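Local coordinates for Cow rumen GH26 endo-mannanase (Metagenome, PDB 6UEH), which probably hydrolyses internal beta-1,4-mannosidic linkages in mannans such as galactomannan, as a family 26 glycoside hydrolase carrying an accessory domain, at residues Tyr199-Pro212 / Trp227-Ile241. Numbering follows the deposited sequence.
Sequences YPAIRGFDFMNYNP and WVKERGGIATASWHI. With ACT (acetate ion), chain D.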
ATOM      1  N   TYR A 199      17.582  15.309   6.073  1.00 19.23           N
ATOM      2  CA  TYR A 199      17.557  14.567   4.818  1.00 18.31           C
ATOM      3  C   TYR A 199      16.639  13.352   4.957  1.00 18.17           C
ATOM      4  O   TYR A 199      16.505  12.798   6.048  1.00 20.99           O
ATOM      5  CB  TYR A 199      18.959  14.103   4.420  1.00 18.51           C
ATOM      6  CG  TYR A 199      19.836  15.149   3.769  1.00 19.02           C
ATOM      7  CD1 TYR A 199      19.583  15.589   2.478  1.00 18.85           C
ATOM      8  CD2 TYR A 199      20.940  15.666   4.432  1.00 20.12           C
ATOM      9  CE1 TYR A 199      20.393  16.532   1.872  1.00 20.21           C
ATOM     10  CE2 TYR A 199      21.760  16.609   3.835  1.00 21.47           C
ATOM     11  CZ  TYR A 199      21.481  17.038   2.555  1.00 21.41           C
ATOM     12  OH  TYR A 199      22.289  17.975   1.953  1.00 21.41           O
ATOM     13  N   PRO A 200      16.007  12.925   3.855  1.00 16.77           N
ATOM     14  CA  PRO A 200      15.267  11.661   3.914  1.00 16.18           C
ATOM     15  C   PRO A 200      16.223  10.496   4.141  1.00 16.57           C
ATOM     16  O   PRO A 200      17.370  10.560   3.696  1.00 16.23           O
ATOM     17  CB  PRO A 200      14.607  11.574   2.536  1.00 16.28           C
ATOM     18  CG  PRO A 200      15.506  12.376   1.649  1.00 16.00           C
ATOM     19  CD  PRO A 200      15.985  13.516   2.505  1.00 16.38           C
ATOM     20  N   ALA A 201      15.766   9.457   4.830  1.00 15.84           N
ATOM     21  CA  ALA A 201      16.611   8.300   5.100  1.00 15.91           C
ATOM     22  C   ALA A 201      16.695   7.394   3.875  1.00 15.70           C
ATOM     23  O   ALA A 201      17.760   6.862   3.552  1.00 15.84           O
ATOM     24  CB  ALA A 201      16.083   7.525   6.300  1.00 15.87           C
ATOM     25  N   ILE A 202      15.562   7.229   3.202  1.00 15.39           N
ATOM     26  CA  ILE A 202      15.464   6.374   2.025  1.00 15.20           C
ATOM     27  C   ILE A 202      15.525   7.206   0.745  1.00 17.69           C
ATOM     28  O   ILE A 202      14.856   8.230   0.627  1.00 15.19           O
ATOM     29  CB  ILE A 202      14.153   5.547   2.050  1.00 14.90           C
ATOM     30  CG1 ILE A 202      14.196   4.521   3.185  1.00 14.94           C
ATOM     31  CG2 ILE A 202      13.909   4.860   0.714  1.00 15.76           C
ATOM     32  CD1 ILE A 202      12.917   3.724   3.346  1.00 14.70           C
ATOM     33  N   ARG A 203      16.344   6.775  -0.208  1.00 16.92           N
ATOM     34  CA  ARG A 203      16.398   7.432  -1.509  1.00 15.31           C
ATOM     35  C   ARG A 203      15.904   6.476  -2.590  1.00 15.57           C
ATOM     36  O   ARG A 203      16.294   5.309  -2.622  1.00 15.08           O
ATOM     37  CB  ARG A 203      17.818   7.915  -1.815  1.00 15.64           C
ATOM     38  CG  ARG A 203      17.970   8.657  -3.138  1.00 18.27           C
ATOM     39  CD  ARG A 203      19.267   9.461  -3.161  1.00 18.13           C
ATOM     40  NE  ARG A 203      19.506  10.113  -4.447  1.00 18.10           N
ATOM     41  CZ  ARG A 203      20.216  11.228  -4.597  1.00 19.16           C
ATOM     42  NH1 ARG A 203      20.746  11.827  -3.540  1.00 16.88           N
ATOM     43  NH2 ARG A 203      20.385  11.754  -5.804  1.00 16.84           N
ATOM     44  N   GLY A 204      15.028   6.973  -3.459  1.00 15.01           N
ATOM     45  CA  GLY A 204      14.461   6.162  -4.518  1.00 14.85           C
ATOM     46  C   GLY A 204      15.186   6.349  -5.836  1.00 15.04           C
ATOM     47  O   GLY A 204      15.465   7.476  -6.247  1.00 15.23           O
ATOM     48  N   PHE A 205      15.492   5.235  -6.495  1.00 16.25           N
ATOM     49  CA  PHE A 205      16.201   5.249  -7.767  1.00 15.20           C
ATOM     50  C   PHE A 205      15.391   4.512  -8.830  1.00 17.27           C
ATOM     51  O   PHE A 205      14.285   4.043  -8.562  1.00 14.88           O
ATOM     52  CB  PHE A 205      17.586   4.604  -7.629  1.00 15.36           C
ATOM     53  CG  PHE A 205      18.455   5.229  -6.566  1.00 15.52           C
ATOM     54  CD1 PHE A 205      18.380   4.803  -5.249  1.00 17.31           C
ATOM     55  CD2 PHE A 205      19.363   6.225  -6.890  1.00 15.80           C
ATOM     56  CE1 PHE A 205      19.187   5.368  -4.272  1.00 17.62           C
ATOM     57  CE2 PHE A 205      20.172   6.793  -5.921  1.00 18.26           C
ATOM     58  CZ  PHE A 205      20.087   6.361  -4.612  1.00 18.37           C
ATOM     59  N   ASP A 206      15.948   4.405 -10.033  1.00 17.88           N
ATOM     60  CA  ASP A 206      15.305   3.662 -11.117  1.00 17.99           C
ATOM     61  C   ASP A 206      16.337   3.233 -12.154  1.00 17.98           C
ATOM     62  O   ASP A 206      17.190   4.024 -12.550  1.00 15.72           O
ATOM     63  CB  ASP A 206      14.210   4.502 -11.783  1.00 17.42           C
ATOM     64  CG  ASP A 206      13.171   3.649 -12.494  1.00 17.80           C
ATOM     65  OD1 ASP A 206      13.516   3.000 -13.506  1.00 16.73           O
ATOM     66  OD2 ASP A 206      12.006   3.632 -12.042  1.00 17.68           O
ATOM     67  N   PHE A 207      16.246   1.981 -12.599  1.00 15.46           N
ATOM     68  CA  PHE A 207      17.234   1.417 -13.512  1.00 15.70           C
ATOM     69  C   PHE A 207      16.761   1.359 -14.962  1.00 16.44           C
ATOM     70  O   PHE A 207      17.302   0.596 -15.760  1.00 17.31           O
ATOM     71  CB  PHE A 207      17.631   0.010 -13.053  1.00 17.80           C
ATOM     72  CG  PHE A 207      18.459  -0.004 -11.802  1.00 17.98           C
ATOM     73  CD1 PHE A 207      19.829   0.187 -11.864  1.00 17.67           C
ATOM     74  CD2 PHE A 207      17.869  -0.199 -10.565  1.00 18.11           C
ATOM     75  CE1 PHE A 207      20.596   0.184 -10.715  1.00 15.87           C
ATOM     76  CE2 PHE A 207      18.631  -0.206  -9.414  1.00 16.53           C
ATOM     77  CZ  PHE A 207      19.996  -0.014  -9.490  1.00 15.68           C
ATOM     78  N   MET A 208      15.772   2.178 -15.305  1.00 17.39           N
ATOM     79  CA  MET A 208      15.138   2.105 -16.619  1.00 17.22           C
ATOM     80  C   MET A 208      16.098   2.367 -17.784  1.00 18.02           C
ATOM     81  O   MET A 208      15.921   1.818 -18.872  1.00 17.52           O
ATOM     82  CB  MET A 208      13.966   3.090 -16.689  1.00 15.92           C
ATOM     83  CG  MET A 208      14.351   4.532 -16.399  1.00 16.02           C
ATOM     84  SD  MET A 208      12.912   5.612 -16.261  1.00 26.55           S
ATOM     85  CE  MET A 208      12.211   5.433 -17.897  1.00 21.77           C
ATOM     86  N   ASN A 209      17.118   3.189 -17.561  1.00 18.64           N
ATOM     87  CA  ASN A 209      17.994   3.598 -18.658  1.00 19.37           C
ATOM     88  C   ASN A 209      19.094   2.591 -18.984  1.00 19.42           C
ATOM     89  O   ASN A 209      19.846   2.773 -19.939  1.00 17.31           O
ATOM     90  CB  ASN A 209      18.606   4.966 -18.355  1.00 19.77           C
ATOM     91  CG  ASN A 209      17.591   6.084 -18.466  1.00 21.13           C
ATOM     92  OD1 ASN A 209      16.758   6.086 -19.373  1.00 20.43           O
ATOM     93  ND2 ASN A 209      17.643   7.033 -17.536  1.00 21.48           N
ATOM     94  N   TYR A 210      19.180   1.526 -18.196  1.00 16.06           N
ATOM     95  CA  TYR A 210      20.070   0.419 -18.520  1.00 16.07           C
ATOM     96  C   TYR A 210      19.304  -0.625 -19.327  1.00 17.00           C
ATOM     97  O   TYR A 210      19.152  -1.764 -18.888  1.00 16.59           O
ATOM     98  CB  TYR A 210      20.645  -0.217 -17.254  1.00 16.64           C
ATOM     99  CG  TYR A 210      21.434   0.719 -16.358  1.00 17.27           C
ATOM    100  CD1 TYR A 210      22.798   0.915 -16.547  1.00 17.94           C
ATOM    101  CD2 TYR A 210      20.817   1.386 -15.307  1.00 16.69           C
ATOM    102  CE1 TYR A 210      23.524   1.761 -15.718  1.00 17.55           C
ATOM    103  CE2 TYR A 210      21.531   2.231 -14.474  1.00 16.65           C
ATOM    104  CZ  TYR A 210      22.882   2.416 -14.683  1.00 17.70           C
ATOM    105  OH  TYR A 210      23.589   3.256 -13.852  1.00 18.05           O
ATOM    106  N   ASN A 211      18.820  -0.231 -20.503  1.00 18.20           N
ATOM    107  CA  ASN A 211      17.954  -1.090 -21.313  1.00 18.70           C
ATOM    108  C   ASN A 211      18.548  -1.367 -22.702  1.00 18.71           C
ATOM    109  O   ASN A 211      19.459  -0.665 -23.138  1.00 18.62           O
ATOM    110  CB  ASN A 211      16.569  -0.449 -21.445  1.00 17.89           C
ATOM    111  CG  ASN A 211      16.588   0.809 -22.286  1.00 18.16           C
ATOM    112  OD1 ASN A 211      16.569   0.744 -23.516  1.00 17.88           O
ATOM    113  ND2 ASN A 211      16.617   1.963 -21.628  1.00 17.63           N
ATOM    114  N   PRO A 212      18.040  -2.399 -23.399  1.00 18.90           N
ATOM    115  CA  PRO A 212      18.607  -2.760 -24.706  1.00 19.33           C
ATOM    116  C   PRO A 212      18.145  -1.902 -25.887  1.00 21.03           C
ATOM    117  O   PRO A 212      18.584  -2.158 -27.010  1.00 22.84           O
ATOM    118  CB  PRO A 212      18.132  -4.209 -24.904  1.00 18.94           C
ATOM    119  CG  PRO A 212      17.690  -4.675 -23.552  1.00 19.42           C
ATOM    120  CD  PRO A 212      17.149  -3.454 -22.890  1.00 19.18           C
ATOM    121  N   TRP A 227      24.922   6.890  -1.845  1.00 15.72           N
ATOM    122  CA  TRP A 227      23.885   7.074  -0.834  1.00 14.87           C
ATOM    123  C   TRP A 227      24.064   6.112   0.335  1.00 17.85           C
ATOM    124  O   TRP A 227      24.008   6.513   1.497  1.00 14.76           O
ATOM    125  CB  TRP A 227      22.496   6.893  -1.451  1.00 15.14           C
ATOM    126  CG  TRP A 227      21.376   7.209  -0.503  1.00 15.51           C
ATOM    127  CD1 TRP A 227      20.562   6.316   0.138  1.00 15.08           C
ATOM    128  CD2 TRP A 227      20.956   8.510  -0.079  1.00 15.70           C
ATOM    129  NE1 TRP A 227      19.660   6.984   0.932  1.00 14.95           N
ATOM    130  CE2 TRP A 227      19.883   8.332   0.818  1.00 16.23           C
ATOM    131  CE3 TRP A 227      21.383   9.809  -0.369  1.00 16.26           C
ATOM    132  CZ2 TRP A 227      19.227   9.403   1.418  1.00 18.22           C
ATOM    133  CZ3 TRP A 227      20.733  10.871   0.231  1.00 17.39           C
ATOM    134  CH2 TRP A 227      19.667  10.661   1.115  1.00 19.75           C
ATOM    135  N   VAL A 228      24.292   4.842   0.020  1.00 17.70           N
ATOM    136  CA  VAL A 228      24.385   3.809   1.044  1.00 17.12           C
ATOM    137  C   VAL A 228      25.745   3.796   1.737  1.00 18.44           C
ATOM    138  O   VAL A 228      25.823   3.894   2.961  1.00 18.66           O
ATOM    139  CB  VAL A 228      24.114   2.411   0.452  1.00 16.30           C
ATOM    140  CG1 VAL A 228      24.364   1.331   1.495  1.00 17.57           C
ATOM    141  CG2 VAL A 228      22.690   2.326  -0.084  1.00 14.63           C
ATOM    142  N   LYS A 229      26.809   3.682   0.951  1.00 19.71           N
ATOM    143  CA  LYS A 229      28.143   3.456   1.500  1.00 22.77           C
ATOM    144  C   LYS A 229      28.803   4.721   2.048  1.00 23.49           C
ATOM    145  O   LYS A 229      29.638   4.646   2.948  1.00 24.64           O
ATOM    146  CB  LYS A 229      29.045   2.823   0.436  1.00 26.65           C
ATOM    147  CG  LYS A 229      28.522   1.498  -0.105  1.00 29.17           C
ATOM    148  CD  LYS A 229      28.774   0.348   0.863  1.00 32.71           C
ATOM    149  CE  LYS A 229      30.214  -0.140   0.775  1.00 36.91           C
ATOM    150  NZ  LYS A 229      30.495  -1.263   1.714  1.00 39.54           N
ATOM    151  N   GLU A 230      28.435   5.881   1.514  1.00 23.49           N
ATOM    152  CA  GLU A 230      29.084   7.120   1.929  1.00 26.40           C
ATOM    153  C   GLU A 230      28.198   8.003   2.807  1.00 24.50           C
ATOM    154  O   GLU A 230      28.700   8.709   3.680  1.00 24.01           O
ATOM    155  CB  GLU A 230      29.556   7.907   0.705  1.00 32.00           C
ATOM    156  CG  GLU A 230      30.682   7.218  -0.056  1.00 37.54           C
ATOM    157  CD  GLU A 230      31.275   8.084  -1.150  1.00 43.72           C
ATOM    158  OE1 GLU A 230      30.617   9.064  -1.560  1.00 45.14           O
ATOM    159  OE2 GLU A 230      32.401   7.782  -1.599  1.00 47.21           O
ATOM    160  N   ARG A 231      26.887   7.963   2.592  1.00 22.37           N
ATOM    161  CA  ARG A 231      25.981   8.785   3.391  1.00 24.71           C
ATOM    162  C   ARG A 231      25.219   7.979   4.438  1.00 23.53           C
ATOM    163  O   ARG A 231      24.537   8.550   5.289  1.00 25.03           O
ATOM    164  CB  ARG A 231      24.999   9.527   2.486  1.00 25.80           C
ATOM    165  CG  ARG A 231      25.660  10.587   1.630  1.00 29.25           C
ATOM    166  CD  ARG A 231      24.696  11.706   1.297  1.00 30.66           C
ATOM    167  NE  ARG A 231      24.400  11.761  -0.130  1.00 30.72           N
ATOM    168  CZ  ARG A 231      23.659  12.706  -0.699  1.00 32.12           C
ATOM    169  NH1 ARG A 231      23.440  12.680  -2.006  1.00 32.44           N
ATOM    170  NH2 ARG A 231      23.140  13.677   0.043  1.00 32.45           N
ATOM    171  N   GLY A 232      25.339   6.658   4.376  1.00 21.31           N
ATOM    172  CA  GLY A 232      24.724   5.785   5.360  1.00 20.58           C
ATOM    173  C   GLY A 232      23.219   5.672   5.216  1.00 19.39           C
ATOM    174  O   GLY A 232      22.513   5.379   6.182  1.00 17.97           O
ATOM    175  N   GLY A 233      22.727   5.897   4.002  1.00 18.07           N
ATOM    176  CA  GLY A 233      21.301   5.859   3.745  1.00 17.04           C
ATOM    177  C   GLY A 233      20.793   4.511   3.275  1.00 16.88           C
ATOM    178  O   GLY A 233      21.558   3.556   3.129  1.00 16.08           O
ATOM    179  N   ILE A 234      19.485   4.446   3.047  1.00 15.99           N
ATOM    180  CA  ILE A 234      18.823   3.247   2.555  1.00 15.09           C
ATOM    181  C   ILE A 234      18.379   3.476   1.115  1.00 14.71           C
ATOM    182  O   ILE A 234      17.841   4.532   0.794  1.00 15.06           O
ATOM    183  CB  ILE A 234      17.602   2.882   3.425  1.00 14.92           C
ATOM    184  CG1 ILE A 234      18.037   2.618   4.870  1.00 15.99           C
ATOM    185  CG2 ILE A 234      16.870   1.676   2.853  1.00 14.36           C
ATOM    186  CD1 ILE A 234      16.885   2.352   5.814  1.00 16.97           C
ATOM    187  N   ALA A 235      18.605   2.495   0.248  1.00 12.95           N
ATOM    188  CA  ALA A 235      18.254   2.648  -1.159  1.00 13.25           C
ATOM    189  C   ALA A 235      17.057   1.787  -1.559  1.00 12.73           C
ATOM    190  O   ALA A 235      16.965   0.622  -1.179  1.00 13.05           O
ATOM    191  CB  ALA A 235      19.454   2.315  -2.038  1.00 12.53           C
ATOM    192  N   THR A 236      16.140   2.377  -2.321  1.00 12.78           N
ATOM    193  CA  THR A 236      15.082   1.617  -2.978  1.00 13.14           C
ATOM    194  C   THR A 236      15.103   1.950  -4.468  1.00 13.34           C
ATOM    195  O   THR A 236      15.539   3.034  -4.861  1.00 13.60           O
ATOM    196  CB  THR A 236      13.682   1.908  -2.381  1.00 15.48           C
ATOM    197  OG1 THR A 236      12.714   1.029  -2.967  1.00 14.86           O
ATOM    198  CG2 THR A 236      13.267   3.350  -2.633  1.00 16.46           C
ATOM    199  N   ALA A 237      14.657   1.021  -5.306  1.00 12.85           N
ATOM    200  CA  ALA A 237      14.670   1.282  -6.741  1.00 13.86           C
ATOM    201  C   ALA A 237      13.558   0.566  -7.495  1.00 15.16           C
ATOM    202  O   ALA A 237      13.273  -0.610  -7.252  1.00 14.54           O
ATOM    203  CB  ALA A 237      16.022   0.903  -7.327  1.00 14.05           C
ATOM    204  N   SER A 238      12.932   1.294  -8.414  1.00 15.00           N
ATOM    205  CA  SER A 238      11.974   0.710  -9.340  1.00 16.09           C
ATOM    206  C   SER A 238      12.667   0.442 -10.674  1.00 14.97           C
ATOM    207  O   SER A 238      13.871   0.670 -10.812  1.00 15.28           O
ATOM    208  CB  SER A 238      10.761   1.629  -9.522  1.00 17.11           C
ATOM    209  OG  SER A 238      11.155   2.978  -9.710  1.00 17.12           O
ATOM    210  N   TRP A 239      11.912  -0.035 -11.655  1.00 14.50           N
ATOM    211  CA  TRP A 239      12.491  -0.445 -12.929  1.00 15.64           C
ATOM    212  C   TRP A 239      11.498  -0.221 -14.068  1.00 16.53           C
ATOM    213  O   TRP A 239      10.819  -1.150 -14.497  1.00 17.39           O
ATOM    214  CB  TRP A 239      12.911  -1.919 -12.859  1.00 15.89           C
ATOM    215  CG  TRP A 239      13.644  -2.445 -14.058  1.00 16.53           C
ATOM    216  CD1 TRP A 239      14.504  -1.759 -14.870  1.00 17.64           C
ATOM    217  CD2 TRP A 239      13.581  -3.779 -14.580  1.00 18.04           C
ATOM    218  NE1 TRP A 239      14.979  -2.586 -15.863  1.00 18.06           N
ATOM    219  CE2 TRP A 239      14.425  -3.830 -15.708  1.00 19.15           C
ATOM    220  CE3 TRP A 239      12.888  -4.936 -14.203  1.00 18.22           C
ATOM    221  CZ2 TRP A 239      14.596  -4.992 -16.463  1.00 19.53           C
ATOM    222  CZ3 TRP A 239      13.060  -6.089 -14.952  1.00 19.51           C
ATOM    223  CH2 TRP A 239      13.907  -6.107 -16.069  1.00 19.86           C
ATOM    224  N   HIS A 240      11.411   1.019 -14.546  1.00 17.49           N
ATOM    225  CA  HIS A 240      10.491   1.364 -15.630  1.00 19.09           C
ATOM    226  C   HIS A 240      10.988   0.857 -16.983  1.00 19.57           C
ATOM    227  O   HIS A 240      11.198   1.646 -17.910  1.00 19.87           O
ATOM    228  CB  HIS A 240      10.279   2.881 -15.701  1.00 19.16           C
ATOM    229  CG  HIS A 240       9.377   3.422 -14.636  1.00 20.30           C
ATOM    230  ND1 HIS A 240       9.789   3.613 -13.335  1.00 19.56           N
ATOM    231  CD2 HIS A 240       8.083   3.819 -14.683  1.00 22.08           C
ATOM    232  CE1 HIS A 240       8.788   4.104 -12.625  1.00 21.28           C
ATOM    233  NE2 HIS A 240       7.741   4.237 -13.419  1.00 22.87           N
ATOM    234  N   ILE A 241      11.161  -0.456 -17.101  1.00 17.95           N
ATOM    235  CA  ILE A 241      11.694  -1.040 -18.325  1.00 16.80           C
ATOM    236  C   ILE A 241      10.681  -0.944 -19.470  1.00 18.46           C
ATOM    237  O   ILE A 241       9.555  -1.438 -19.374  1.00 16.84           O
ATOM    238  CB  ILE A 241      12.125  -2.517 -18.107  1.00 17.68           C
ATOM    239  CG1 ILE A 241      12.610  -3.140 -19.420  1.00 17.19           C
ATOM    240  CG2 ILE A 241      11.006  -3.342 -17.471  1.00 17.55           C
ATOM    241  CD1 ILE A 241      13.861  -2.489 -19.982  1.00 16.43           C
TER
HETATM  242  C   ACT D 603       5.592   5.816 -11.552  1.00 27.04           C
HETATM  243  O   ACT D 603       5.598   5.638 -12.790  1.00 26.89           O
HETATM  244  OXT ACT D 603       6.026   4.868 -10.861  1.00 25.18           O
HETATM  245  CH3 ACT D 603       5.099   7.092 -10.939  1.00 27.65           C
HETATM  246  O   HOH W   1      13.470   1.265 -20.464  1.00 22.68           O
HETATM  247  O   HOH W   2      17.053  -3.373 -18.115  1.00 18.57           O
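Trp-227, Arg-203 and Phe-205 carry the helix-facing side of this contact. The CB of Arg-203 sits over one face of the indole, 3.4 Å from the centroid of the five-membered ring of Trp-227, a CH-pi contact. With CG anti to the backbone N (chi1 -178°) and the chain extended to NE, the arginine continues across the indole, its CD passing 3.5 Å from CE3 of Trp-227. A long aliphatic stem suits this greasy surface, while the charged end reaches past it to salt bridges with Glu-175 and Glu-186. Arg-231 shares Glu-186, an acidic partner that would offset the nearness of the two guanidinium groups. At the indole edge, NE1 of Trp-227 donates to Ala-201 O at 3.2 Å, above the carbonyl plane, and Ile-234 N reaches the same oxygen from the opposite face. Phe-205 adds apolar bulk, its CZ 4.0 Å from CB of Trp-227, and small Ala-235 leaves room for the ring.

Between strands 202-206 and 234-238, neighbours in the eight-stranded TIM barrel joined by helix 220-230 in a beta-alpha-beta unit, run parallel backbone hydrogen bonds. On the other side of the sheet, Thr-236 turns its methyl CG2 to Ile-202 CG2, 3.7 Å away.

At the C-terminal end a polar cluster forms on this side, while the Phe-207 ring packs on Ala-237 on the Phe-205 side. Asp-206 OD2 accepts from His-240 ND1 and Ser-238 OG, both at 2.6 Å and from opposite faces of the carboxylate, while OD1 takes the backbone N of His-240 on its syn lone pair. NE2 of His-240 donates to an acetate, probably from the crystallisation liquor, also hydrogen-bonded to His-312. One face thus packs on Trp-227; on the other, Asp-206, gripped at both oxygens, fixes the rotation of the His-240 imidazole.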